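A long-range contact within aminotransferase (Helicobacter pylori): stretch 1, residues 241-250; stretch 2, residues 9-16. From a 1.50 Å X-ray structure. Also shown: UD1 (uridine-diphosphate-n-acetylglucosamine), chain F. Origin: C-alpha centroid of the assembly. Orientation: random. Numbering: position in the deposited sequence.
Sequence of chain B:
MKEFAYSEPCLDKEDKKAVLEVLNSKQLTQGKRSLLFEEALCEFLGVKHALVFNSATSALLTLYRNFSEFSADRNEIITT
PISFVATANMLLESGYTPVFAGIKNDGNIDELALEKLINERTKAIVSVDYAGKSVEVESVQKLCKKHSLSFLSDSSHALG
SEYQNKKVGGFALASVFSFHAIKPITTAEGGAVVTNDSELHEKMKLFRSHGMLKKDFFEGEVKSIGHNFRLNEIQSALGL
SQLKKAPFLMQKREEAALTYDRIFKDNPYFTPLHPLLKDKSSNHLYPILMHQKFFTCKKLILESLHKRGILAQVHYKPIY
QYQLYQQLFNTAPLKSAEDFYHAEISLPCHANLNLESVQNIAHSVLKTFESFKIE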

# COMPACT_ATOMS: atom_id res chain seq x y z
N SER B 241 3.39 -14.28 -13.73
CA SER B 241 2.65 -15.22 -14.56
C SER B 241 1.82 -14.49 -15.61
O SER B 241 1.76 -14.90 -16.79
CB SER B 241 1.76 -16.11 -13.68
OG SER B 241 1.10 -17.09 -14.46
N GLN B 242 1.18 -13.40 -15.20
CA GLN B 242 0.44 -12.56 -16.14
C GLN B 242 1.36 -11.91 -17.19
O GLN B 242 1.03 -11.85 -18.38
CB GLN B 242 -0.31 -11.48 -15.35
CG GLN B 242 -1.53 -12.02 -14.60
CD GLN B 242 -2.80 -11.74 -15.35
OE1 GLN B 242 -3.18 -10.58 -15.56
NE2 GLN B 242 -3.49 -12.81 -15.79
N LEU B 243 2.52 -11.42 -16.75
CA LEU B 243 3.44 -10.73 -17.65
C LEU B 243 3.92 -11.67 -18.76
O LEU B 243 4.10 -11.23 -19.90
CB LEU B 243 4.65 -10.16 -16.89
CG LEU B 243 5.64 -9.37 -17.73
CD1 LEU B 243 5.00 -8.13 -18.36
CD2 LEU B 243 6.80 -8.97 -16.85
N LYS B 244 4.09 -12.95 -18.44
CA LYS B 244 4.54 -13.94 -19.44
C LYS B 244 3.57 -14.04 -20.61
O LYS B 244 3.98 -14.44 -21.72
CB LYS B 244 4.71 -15.32 -18.80
CG LYS B 244 6.01 -15.45 -18.02
CD LYS B 244 6.07 -16.75 -17.21
CE LYS B 244 7.41 -16.84 -16.48
NZ LYS B 244 7.43 -17.74 -15.27
N LYS B 245 2.30 -13.71 -20.38
CA LYS B 245 1.31 -13.72 -21.47
C LYS B 245 0.78 -12.34 -21.81
O LYS B 245 -0.27 -12.22 -22.46
CB LYS B 245 0.15 -14.69 -21.17
CG LYS B 245 -0.58 -14.41 -19.89
CD LYS B 245 -1.81 -15.31 -19.75
CE LYS B 245 -2.23 -15.36 -18.30
NZ LYS B 245 -1.36 -16.30 -17.50
N ALA B 246 1.49 -11.28 -21.40
CA ALA B 246 0.98 -9.93 -21.66
C ALA B 246 0.71 -9.67 -23.16
O ALA B 246 -0.28 -9.06 -23.49
CB ALA B 246 1.93 -8.86 -21.07
N PRO B 247 1.62 -10.09 -24.06
CA PRO B 247 1.32 -9.87 -25.48
C PRO B 247 0.06 -10.60 -25.98
O PRO B 247 -0.70 -10.05 -26.78
CB PRO B 247 2.57 -10.38 -26.19
CG PRO B 247 3.67 -10.18 -25.16
CD PRO B 247 2.99 -10.62 -23.88
N PHE B 248 -0.15 -11.83 -25.50
CA PHE B 248 -1.35 -12.60 -25.82
C PHE B 248 -2.61 -11.87 -25.35
O PHE B 248 -3.58 -11.72 -26.11
CB PHE B 248 -1.26 -14.00 -25.19
CG PHE B 248 -2.53 -14.80 -25.28
CD1 PHE B 248 -2.80 -15.58 -26.39
CD2 PHE B 248 -3.46 -14.77 -24.24
CE1 PHE B 248 -3.99 -16.33 -26.47
CE2 PHE B 248 -4.65 -15.51 -24.31
CZ PHE B 248 -4.91 -16.28 -25.44
N LEU B 249 -2.60 -11.40 -24.11
CA LEU B 249 -3.76 -10.71 -23.56
C LEU B 249 -4.01 -9.42 -24.35
O LEU B 249 -5.15 -9.07 -24.65
CB LEU B 249 -3.53 -10.39 -22.08
CG LEU B 249 -3.34 -11.62 -21.17
CD1 LEU B 249 -2.81 -11.24 -19.78
CD2 LEU B 249 -4.66 -12.40 -21.03
N MET B 250 -2.93 -8.70 -24.67
CA MET B 250 -3.03 -7.44 -25.40
C MET B 250 -3.63 -7.69 -26.79
O MET B 250 -4.46 -6.91 -27.28
CB MET B 250 -1.65 -6.78 -25.52
CG MET B 250 -1.65 -5.50 -26.34
SD MET B 250 -0.10 -4.62 -26.11
CE MET B 250 0.39 -4.31 -27.81
C1' UD1 F . -10.65 3.92 -10.95
C2' UD1 F . -10.42 4.40 -12.40
C3' UD1 F . -9.47 3.50 -13.18
C4' UD1 F . -8.22 3.19 -12.36
C5' UD1 F . -8.50 2.74 -10.91
C6' UD1 F . -8.93 1.28 -10.82
C7' UD1 F . -12.39 5.66 -13.18
C8' UD1 F . -13.78 5.60 -13.76
N2' UD1 F . -11.71 4.52 -13.08
O1' UD1 F . -11.49 2.76 -10.94
O3' UD1 F . -9.08 4.15 -14.41
O5' UD1 F . -9.42 3.63 -10.25
O7' UD1 F . -11.93 6.72 -12.83
N1 UD1 F . -13.84 -4.75 -11.49
C2 UD1 F . -13.60 -6.13 -11.61
N3 UD1 F . -12.77 -6.75 -10.75
C4 UD1 F . -12.17 -6.09 -9.75
C5 UD1 F . -12.37 -4.72 -9.57
C6 UD1 F . -13.22 -4.03 -10.44
O2 UD1 F . -14.15 -6.78 -12.54
O4 UD1 F . -11.42 -6.70 -8.98
C1B UD1 F . -14.76 -4.10 -12.45
C2B UD1 F . -16.17 -4.22 -11.88
O2' UD1 F . -17.07 -4.56 -12.93
C3B UD1 F . -16.47 -2.84 -11.34
C4B UD1 F . -15.65 -1.95 -12.24
O4B UD1 F . -14.49 -2.70 -12.60
O3B UD1 F . -17.86 -2.51 -11.39
C5B UD1 F . -15.24 -0.69 -11.50
O5B UD1 F . -14.48 0.11 -12.39
PA UD1 F . -14.29 1.68 -12.07
O1A UD1 F . -13.29 2.25 -13.06
O2A UD1 F . -15.67 2.30 -11.95
O3A UD1 F . -13.63 1.51 -10.60
PB UD1 F . -12.71 2.63 -9.89
O1B UD1 F . -13.46 3.95 -9.83
O2B UD1 F . -12.15 2.00 -8.62
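Stretch 2, residues 9-16: PCLDKEDK

A single buried carboxylate, that of Asp-15, gathers three side chains of a segment more than 220 residues away in sequence, and so illustrates how a helix N-terminus can be fixed to a distant part of the same chain. Asp-15 OD1 accepts from Ser-241 OG at 2.6 Å and from Lys-245 NZ at 2.8 Å, the latter contact being also a salt bridge, while Asp-15 OD2 accepts from Gln-242 NE2 at 2.9 Å. Both oxygens are thus engaged by the other stretch, and Asp-15 OD2 takes a further bond within its own segment, from Asp-12 N at 3.0 Å.

That last bond belongs to a reciprocal arrangement. Asp-12 is the N-cap of the helix that begins at Lys-13, and its OD2 accepts from Asp-15 N at 3.1 Å; each aspartate therefore receives the backbone N-H of the other. Ahead of the cap, stretch 2 runs from Pro-9 to Asp-12 in a largely extended conformation, then turns into the helix, where Lys-16 N bonds to Asp-12 O at 3.1 Å. Stretch 1 enters as a helix, loses it by Lys-245, the N-cap, and is helical again from Ala-246.

The two segments run in opposite senses. Ser-241 lies nearest Asp-15, with 5.5 Å between their CA atoms, whereas Leu-249, further along stretch 1, pairs with Cys-10, near the start of stretch 2, at a CA to CA distance of 8.3 Å. The approach is thus tightest at the new helix and looser toward Pro-9.

Between these ends, Lys-245 reaches the capping turn. Besides meeting Asp-15, its NZ forms a salt bridge with Asp-12, lying 3.0 Å from Asp-12 OD1, although the hydrogen bonds it makes to that carboxylate are weak. One ammonium group so links two acidic side chains, with Asp-12 OD2 only 3.2 Å from Asp-15 OD2. A water extends the network, donating to Ser-241 O at 2.7 Å and to Glu-14 OE1 at 3.2 Å and accepting from Lys-245 NZ at 3.0 Å.

Gln-242 secures the extended portion. The CA-to-CB bond points sideways, but the amide end comes nearer, and NE2 donates to Cys-10 O at 3.0 Å as well as to Asp-15. A second water takes a bond from Cys-10 N at 2.9 Å and donates to Gln-242 OE1 at 2.8 Å, so the amide serves both polar backbone atoms of Cys-10, one directly and one through solvent. Apolar packing is slight by comparison: Leu-249 CD2 approaches Cys-10 CB at 4.4 Å.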

# COMPACT_ATOMS: atom_id res chain seq x y z
N PRO B 9 -10.45 -8.77 -14.55
CA PRO B 9 -9.21 -9.52 -14.55
C PRO B 9 -9.37 -10.80 -15.37
O PRO B 9 -10.47 -11.35 -15.45
CB PRO B 9 -9.01 -9.87 -13.06
CG PRO B 9 -10.40 -9.90 -12.48
CD PRO B 9 -11.14 -8.81 -13.23
N CYS B 10 -8.27 -11.27 -15.94
CA CYS B 10 -8.29 -12.45 -16.79
C CYS B 10 -7.22 -13.41 -16.33
O CYS B 10 -6.14 -13.49 -16.93
CB CYS B 10 -8.08 -12.04 -18.25
SG CYS B 10 -9.36 -10.89 -18.85
N LEU B 11 -7.51 -14.16 -15.25
CA LEU B 11 -6.57 -15.16 -14.73
C LEU B 11 -6.83 -16.51 -15.35
O LEU B 11 -7.98 -16.84 -15.63
CB LEU B 11 -6.72 -15.27 -13.20
CG LEU B 11 -5.85 -14.34 -12.35
CD1 LEU B 11 -5.95 -12.90 -12.80
CD2 LEU B 11 -6.20 -14.46 -10.88
N ASP B 12 -5.77 -17.30 -15.53
CA ASP B 12 -5.90 -18.67 -16.04
C ASP B 12 -5.28 -19.66 -15.06
O ASP B 12 -4.86 -19.28 -13.97
CB ASP B 12 -5.28 -18.80 -17.45
CG ASP B 12 -3.77 -18.55 -17.47
OD1 ASP B 12 -3.22 -18.40 -18.59
OD2 ASP B 12 -3.12 -18.49 -16.41
N LYS B 13 -5.23 -20.93 -15.44
CA LYS B 13 -4.74 -21.96 -14.49
C LYS B 13 -3.28 -21.78 -14.07
O LYS B 13 -2.91 -22.14 -12.95
CB LYS B 13 -5.02 -23.38 -15.02
CG LYS B 13 -4.36 -23.74 -16.35
CD LYS B 13 -3.01 -24.44 -16.16
CE LYS B 13 -2.40 -24.88 -17.49
NZ LYS B 13 -3.24 -25.91 -18.17
N GLU B 14 -2.44 -21.26 -14.97
CA GLU B 14 -1.04 -21.05 -14.64
C GLU B 14 -0.92 -19.96 -13.57
O GLU B 14 -0.09 -20.07 -12.66
CB GLU B 14 -0.23 -20.66 -15.89
CG GLU B 14 0.07 -21.82 -16.85
CD GLU B 14 1.05 -21.41 -17.95
OE1 GLU B 14 1.72 -20.36 -17.81
OE2 GLU B 14 1.14 -22.15 -18.97
N ASP B 15 -1.75 -18.92 -13.69
CA ASP B 15 -1.76 -17.84 -12.70
C ASP B 15 -2.14 -18.40 -11.33
O ASP B 15 -1.51 -18.08 -10.31
CB ASP B 15 -2.76 -16.75 -13.07
CG ASP B 15 -2.43 -16.05 -14.38
OD1 ASP B 15 -1.24 -15.93 -14.74
OD2 ASP B 15 -3.39 -15.62 -15.06
N LYS B 16 -3.19 -19.23 -11.30
CA LYS B 16 -3.68 -19.80 -10.04
C LYS B 16 -2.66 -20.74 -9.42
O LYS B 16 -2.44 -20.71 -8.20
CB LYS B 16 -5.05 -20.46 -10.26
CG LYS B 16 -6.06 -19.47 -10.83
CD LYS B 16 -7.37 -20.12 -11.26
CE LYS B 16 -8.28 -19.12 -11.95
NZ LYS B 16 -9.54 -19.75 -12.45
O HOH W 1 -5.79 -9.87 -16.28
O HOH W 2 1.42 -17.21 -18.17